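Local structure of Nrps/pks (Streptomyces albus, 4OPF) at the interface of chains A and B. The protein is a ketosynthase domain of the oxazolomycin assembly line that probably accepts and passes on the acyl chain and may not carry out condensation itself. Numbering follows the deposited sequence. Chains: chain A/B, Nrps/pks.

The interface of chains A and B. Residues chain A 168, 172, 254, 277, 281; chain B 152, 173, 176, 178.
A:Val254 and B:Pro152 form the apolar centre of this patch of the two-fold dimer interface, of the kind through which thiolase-fold ketosynthases typically pair. The methyl CG1 of A:Val254, on strand 247-256, lies 3.8 Å from CB of the proline ring, while CB of the same valine sits over one face of the A:His168 imidazole, near the rim. CG of A:Gln172 lies over the opposite face, likewise near the rim, with the ring's NE2 edge toward chain B. With CG anti to the backbone N (chi1 -179°), A:His168 reaches out from helix 162-175, and its NE2 donates in the ring plane to carboxylate OD2 of B:Asp178 over 2.8 Å. B:Asp178 illustrates how one carboxylate gathers several donors. The ammonium NZ of A:Lys281 also bonds OD2 (2.8 Å), from the syn side, in a salt bridge. On the other oxygen, OD1, NH1 of A:Arg277 makes a nearly straight salt-bridging hydrogen bond of 2.8 Å, its guanidinium standing 85° to the carboxylate and backed by CG of A:Lys281. An asparagine in place of B:Asp178 would probably leave A:Lys281 and A:Arg277 without their countercharge and set an amide N-H against A:His168 or A:Arg277. The amide of A:Gln172, 9° from the carboxylate plane, brings NE2 2.8 Å from OD2 of B:Asp178, but its N-H points away, donating to hydroxyl OG of B:Ser176 (3.0 Å), which in turn donates to the backbone O of B:Ala173.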
loop_
_atom_site.group_PDB
_atom_site.type_symbol
_atom_site.label_atom_id
_atom_site.label_comp_id
_atom_site.label_asym_id
_atom_site.label_seq_id
_atom_site.Cartn_x
_atom_site.Cartn_y
_atom_site.Cartn_z
ATOM N N HIS A 168 -2.919 -7.957 -2.307
ATOM C CA HIS A 168 -4.091 -7.358 -1.734
ATOM C C HIS A 168 -4.258 -5.914 -2.245
ATOM O O HIS A 168 -5.375 -5.523 -2.586
ATOM C CB HIS A 168 -3.931 -7.384 -0.232
ATOM C CG HIS A 168 -5.075 -6.810 0.516
ATOM N ND1 HIS A 168 -4.950 -5.702 1.320
ATOM C CD2 HIS A 168 -6.388 -7.141 0.535
ATOM C CE1 HIS A 168 -6.115 -5.411 1.861
ATOM N NE2 HIS A 168 -7.011 -6.260 1.384
ATOM N N GLN A 172 -7.532 -4.792 -4.502
ATOM C CA GLN A 172 -8.376 -3.628 -4.166
ATOM C C GLN A 172 -8.401 -2.659 -5.317
ATOM O O GLN A 172 -9.447 -2.122 -5.663
ATOM C CB GLN A 172 -7.848 -2.906 -2.966
ATOM C CG GLN A 172 -7.561 -3.785 -1.754
ATOM C CD GLN A 172 -8.470 -3.550 -0.603
ATOM O OE1 GLN A 172 -8.308 -2.589 0.132
ATOM N NE2 GLN A 172 -9.437 -4.451 -0.414
ATOM N N VAL A 254 -6.005 -9.311 4.557
ATOM C CA VAL A 254 -4.832 -8.930 5.315
ATOM C C VAL A 254 -5.318 -8.422 6.648
ATOM O O VAL A 254 -6.297 -7.707 6.712
ATOM C CB VAL A 254 -4.041 -7.859 4.588
ATOM C CG1 VAL A 254 -2.893 -7.292 5.447
ATOM C CG2 VAL A 254 -3.484 -8.427 3.305
ATOM N N ARG A 277 -11.908 -14.319 6.818
ATOM C CA ARG A 277 -12.201 -13.195 5.945
ATOM C C ARG A 277 -11.922 -13.475 4.486
ATOM O O ARG A 277 -12.704 -13.097 3.597
ATOM C CB ARG A 277 -11.425 -11.953 6.443
ATOM C CG ARG A 277 -11.633 -10.688 5.643
ATOM C CD ARG A 277 -13.078 -10.122 5.739
ATOM N NE ARG A 277 -13.162 -8.994 4.795
ATOM C CZ ARG A 277 -14.264 -8.579 4.187
ATOM N NH1 ARG A 277 -14.183 -7.571 3.318
ATOM N NH2 ARG A 277 -15.429 -9.180 4.432
ATOM N N LYS A 281 -14.727 -13.395 1.388
ATOM C CA LYS A 281 -14.616 -12.564 0.201
ATOM C C LYS A 281 -14.670 -13.438 -1.040
ATOM O O LYS A 281 -15.154 -13.021 -2.079
ATOM C CB LYS A 281 -13.300 -11.743 0.192
ATOM C CG LYS A 281 -13.263 -10.625 1.244
ATOM C CD LYS A 281 -11.877 -9.958 1.404
ATOM C CE LYS A 281 -11.665 -8.779 0.450
ATOM N NZ LYS A 281 -10.321 -8.089 0.632
ATOM N N PRO B 152 -5.174 -4.041 8.446
ATOM C CA PRO B 152 -3.851 -3.933 7.808
ATOM C C PRO B 152 -3.056 -2.742 8.296
ATOM O O PRO B 152 -3.640 -1.692 8.606
ATOM C CB PRO B 152 -4.173 -3.802 6.296
ATOM C CG PRO B 152 -5.595 -4.199 6.160
ATOM C CD PRO B 152 -6.283 -3.938 7.467
ATOM N N ALA B 173 -9.593 0.333 1.404
ATOM C CA ALA B 173 -9.898 -0.639 2.416
ATOM C C ALA B 173 -11.285 -0.427 2.986
ATOM O O ALA B 173 -12.040 -1.388 3.282
ATOM C CB ALA B 173 -8.823 -0.621 3.512
ATOM N N SER B 176 -14.069 -1.489 0.336
ATOM C CA SER B 176 -14.196 -2.923 0.171
ATOM C C SER B 176 -14.679 -3.625 1.437
ATOM O O SER B 176 -14.883 -4.835 1.439
ATOM C CB SER B 176 -12.846 -3.502 -0.261
ATOM O OG SER B 176 -11.948 -3.388 0.828
ATOM N N ASP B 178 -12.965 -4.099 4.132
ATOM C CA ASP B 178 -11.857 -4.751 4.841
ATOM C C ASP B 178 -11.561 -4.207 6.265
ATOM O O ASP B 178 -11.052 -4.926 7.112
ATOM C CB ASP B 178 -10.593 -4.728 3.972
ATOM C CG ASP B 178 -10.633 -5.775 2.819
ATOM O OD1 ASP B 178 -11.596 -6.614 2.716
ATOM O OD2 ASP B 178 -9.681 -5.756 2.003
#